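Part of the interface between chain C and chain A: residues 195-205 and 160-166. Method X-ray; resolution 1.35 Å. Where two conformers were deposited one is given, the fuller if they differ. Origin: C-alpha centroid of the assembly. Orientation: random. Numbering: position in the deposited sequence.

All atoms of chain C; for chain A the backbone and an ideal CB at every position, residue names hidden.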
# COMPACT_ATOMS: atom_id res chain seq x y z
N ARG C 195 2.48 21.69 -16.16
CA ARG C 195 3.37 22.37 -15.19
C ARG C 195 4.27 21.37 -14.48
O ARG C 195 5.46 21.61 -14.30
CB ARG C 195 2.58 23.22 -14.20
CG ARG C 195 2.07 24.54 -14.82
CD ARG C 195 1.50 25.49 -13.76
NE ARG C 195 0.39 24.88 -13.03
CZ ARG C 195 -0.87 24.83 -13.45
NH1 ARG C 195 -1.23 25.35 -14.62
NH2 ARG C 195 -1.79 24.25 -12.68
N MET C 196 3.72 20.23 -14.08
CA MET C 196 4.52 19.18 -13.47
C MET C 196 5.58 18.62 -14.43
O MET C 196 6.74 18.43 -14.05
CB MET C 196 3.61 18.08 -12.94
CG MET C 196 4.34 17.03 -12.15
SD MET C 196 3.25 15.73 -11.54
CE MET C 196 2.42 16.58 -10.21
N ALA C 197 5.17 18.37 -15.67
CA ALA C 197 6.09 17.85 -16.67
C ALA C 197 7.23 18.83 -16.93
O ALA C 197 8.40 18.44 -17.02
CB ALA C 197 5.35 17.54 -17.97
N HIS C 198 6.91 20.11 -17.08
CA HIS C 198 7.95 21.10 -17.32
C HIS C 198 8.87 21.30 -16.13
O HIS C 198 10.06 21.56 -16.32
CB HIS C 198 7.32 22.40 -17.85
CG HIS C 198 6.94 22.31 -19.30
ND1 HIS C 198 7.87 22.19 -20.31
CD2 HIS C 198 5.72 22.25 -19.90
CE1 HIS C 198 7.25 22.10 -21.47
NE2 HIS C 198 5.95 22.13 -21.25
N ASP C 199 8.37 21.12 -14.91
CA ASP C 199 9.24 21.13 -13.75
C ASP C 199 10.23 19.97 -13.77
O ASP C 199 11.40 20.16 -13.44
CB ASP C 199 8.43 21.12 -12.46
CG ASP C 199 9.32 21.08 -11.23
OD1 ASP C 199 10.08 22.04 -11.00
OD2 ASP C 199 9.27 20.06 -10.54
N ILE C 200 9.79 18.78 -14.19
CA ILE C 200 10.72 17.65 -14.31
C ILE C 200 11.74 17.96 -15.42
O ILE C 200 12.93 17.79 -15.21
CB ILE C 200 9.98 16.36 -14.64
CG1 ILE C 200 9.10 15.92 -13.45
CG2 ILE C 200 10.97 15.24 -15.07
CD1 ILE C 200 8.06 14.86 -13.81
N ALA C 201 11.27 18.42 -16.57
CA ALA C 201 12.16 18.69 -17.70
C ALA C 201 13.22 19.74 -17.35
O ALA C 201 14.36 19.62 -17.80
CB ALA C 201 11.38 19.13 -18.92
N THR C 202 12.85 20.72 -16.53
CA THR C 202 13.75 21.80 -16.17
C THR C 202 14.67 21.43 -15.00
O THR C 202 15.89 21.65 -15.05
CB THR C 202 12.95 23.08 -15.81
OG1 THR C 202 12.17 23.46 -16.95
CG2 THR C 202 13.91 24.23 -15.46
N ASN C 203 14.07 20.85 -13.95
CA ASN C 203 14.72 20.75 -12.64
C ASN C 203 15.13 19.36 -12.18
O ASN C 203 15.75 19.25 -11.13
CB ASN C 203 13.83 21.42 -11.60
CG ASN C 203 13.67 22.89 -11.86
OD1 ASN C 203 14.66 23.61 -11.99
ND2 ASN C 203 12.42 23.34 -12.00
N VAL C 204 14.83 18.33 -12.96
CA VAL C 204 15.20 16.95 -12.61
C VAL C 204 16.20 16.44 -13.64
O VAL C 204 15.96 16.53 -14.83
CB VAL C 204 13.94 16.07 -12.55
CG1 VAL C 204 14.33 14.62 -12.35
CG2 VAL C 204 13.02 16.54 -11.42
N ALA C 205 17.31 15.87 -13.18
CA ALA C 205 18.31 15.38 -14.14
C ALA C 205 17.80 14.18 -14.94
O ALA C 205 17.15 13.30 -14.36
CB ALA C 205 19.61 15.03 -13.41
N UNK A 160 6.05 7.48 -6.85
CA UNK A 160 6.65 7.99 -8.09
C UNK A 160 6.69 9.51 -8.07
O UNK A 160 7.68 10.12 -8.50
CB UNK A 160 5.87 7.50 -9.31
N UNK A 161 5.61 10.16 -7.62
CA UNK A 161 5.61 11.63 -7.60
C UNK A 161 6.73 12.13 -6.68
O UNK A 161 7.51 13.01 -7.07
CB UNK A 161 4.25 12.17 -7.14
N UNK A 162 6.84 11.61 -5.46
CA UNK A 162 7.84 12.13 -4.53
C UNK A 162 9.25 11.83 -5.02
O UNK A 162 10.13 12.70 -4.91
CB UNK A 162 7.63 11.54 -3.13
N UNK A 163 9.48 10.65 -5.60
CA UNK A 163 10.86 10.28 -6.01
C UNK A 163 11.28 10.87 -7.35
O UNK A 163 12.45 11.24 -7.52
CB UNK A 163 10.99 8.76 -6.08
N UNK A 164 10.35 10.97 -8.30
CA UNK A 164 10.69 11.44 -9.65
C UNK A 164 10.65 12.96 -9.74
O UNK A 164 11.35 13.52 -10.59
CB UNK A 164 9.73 10.84 -10.68
N UNK A 165 9.84 13.63 -8.93
CA UNK A 165 9.83 15.09 -8.98
C UNK A 165 10.67 15.70 -7.87
O UNK A 165 11.09 16.85 -7.99
CB UNK A 165 8.39 15.61 -8.89
N UNK A 166 10.90 14.97 -6.76
CA UNK A 166 11.59 15.56 -5.61
C UNK A 166 10.81 16.64 -4.89
O UNK A 166 11.40 17.39 -4.09
CB UNK A 166 12.93 16.14 -6.07

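Chain C presents one side of helix 195-203, with C:Val204 just beyond its end. The chain A helix, 160-165, runs at 35° to it, and the axes come no closer than 11.1 Å. Side chains of chain C, with side-chain and backbone atoms of chain A, fill the space between them.

Position 160 has nothing of this stretch of chain C within 5.5 Å of its ideal CB. The stretch sets no preference there. The residue is A:Ala160, and it makes no contact.

At position 161 the ideal CB is also clear of this stretch of chain C, and CA-to-CB points sideways. A short side chain would not reach across. A long one could extend to the end of C:Met196, so a long aliphatic or a long polar chain would fit. The residue is A:Glu161, with chi1 and chi2 both t. Its OE2 lies 4.4 Å from C:Met196 CE, a loose contact without a hydrogen bond. Both carboxylate oxygens are hydrogen-bonded elsewhere in the structure.

Positions 162 and 163 are out of reach of this stretch of chain C, which gives no guide to either. They are A:Leu162 and A:Leu163.

At position 164 CA-to-CB again points sideways, and the ideal CB is 5.4 Å from C:Ile200 CD1. An apolar residue would suit this neighbour; these atoms alone do not fix its size. The residue is A:Leu164. Its side chain runs on past CB without coming within 4.5 Å of this stretch. Its closest contacts come from the backbone: its O lies 3.5 Å from C:Val204 CG2 and 4.4 Å from C:Ile200 CG1. These carbons cover the oxygen without bonding to it, and it has no polar partner anywhere in the model.

Position 165 pairs with C:Ile200, the two CA atoms being 6.0 Å apart. Its ideal CB is 4.6 Å from C:Ile200 CG1 and 4.8 Å from C:Asp199 OD2. The surroundings are mixed, and the space is limited. Alanine, serine, threonine or valine are all reasonable. The residue is A:Thr165, with chi1 p, and it has the largest covered area of the chain A stretch. Its methyl CG2 packs 3.9 Å from C:Ile200 CD1 and 4.3 Å from C:Met196 CG. Its OG1 turns back to its own helix and donates to A:Glu161 O at 2.6 Å. The threonine thus gives chain C a carbon surface while its hydroxyl is satisfied at home. Its backbone O is 3.9 Å from C:Val204 CG2.

Position 166 leaves helical geometry with positive phi, 68°, which by itself favours glycine. Asparagine or aspartate could also adopt it. An ideal CB would point toward chain C but stay 5.4 Å from C:Val204 CG2, so the backbone is the stronger clue. The residue is A:Gly166, which has no side chain and makes no close contact here.

Chain A 160-166: AELLLTG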
# COMPACT_ATOMS: atom_id res chain seq x y z
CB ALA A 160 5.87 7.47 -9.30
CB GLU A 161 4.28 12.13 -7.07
CG GLU A 161 4.19 13.64 -6.98
CD GLU A 161 2.91 14.13 -6.33
OE1 GLU A 161 1.96 13.36 -6.14
OE2 GLU A 161 2.88 15.31 -5.97
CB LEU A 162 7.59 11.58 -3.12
CG LEU A 162 6.23 11.94 -2.52
CD1 LEU A 162 6.12 11.46 -1.07
CD2 LEU A 162 5.96 13.46 -2.61
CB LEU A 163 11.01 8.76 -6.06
CG LEU A 163 10.74 8.04 -4.73
CD1 LEU A 163 11.02 6.55 -4.92
CD2 LEU A 163 11.56 8.63 -3.59
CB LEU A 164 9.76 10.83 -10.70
CG LEU A 164 9.81 9.32 -10.89
CD1 LEU A 164 8.80 8.85 -11.91
CD2 LEU A 164 11.22 8.89 -11.33
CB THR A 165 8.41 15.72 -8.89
OG1 THR A 165 7.86 15.57 -7.57
CG2 THR A 165 7.46 15.13 -9.93
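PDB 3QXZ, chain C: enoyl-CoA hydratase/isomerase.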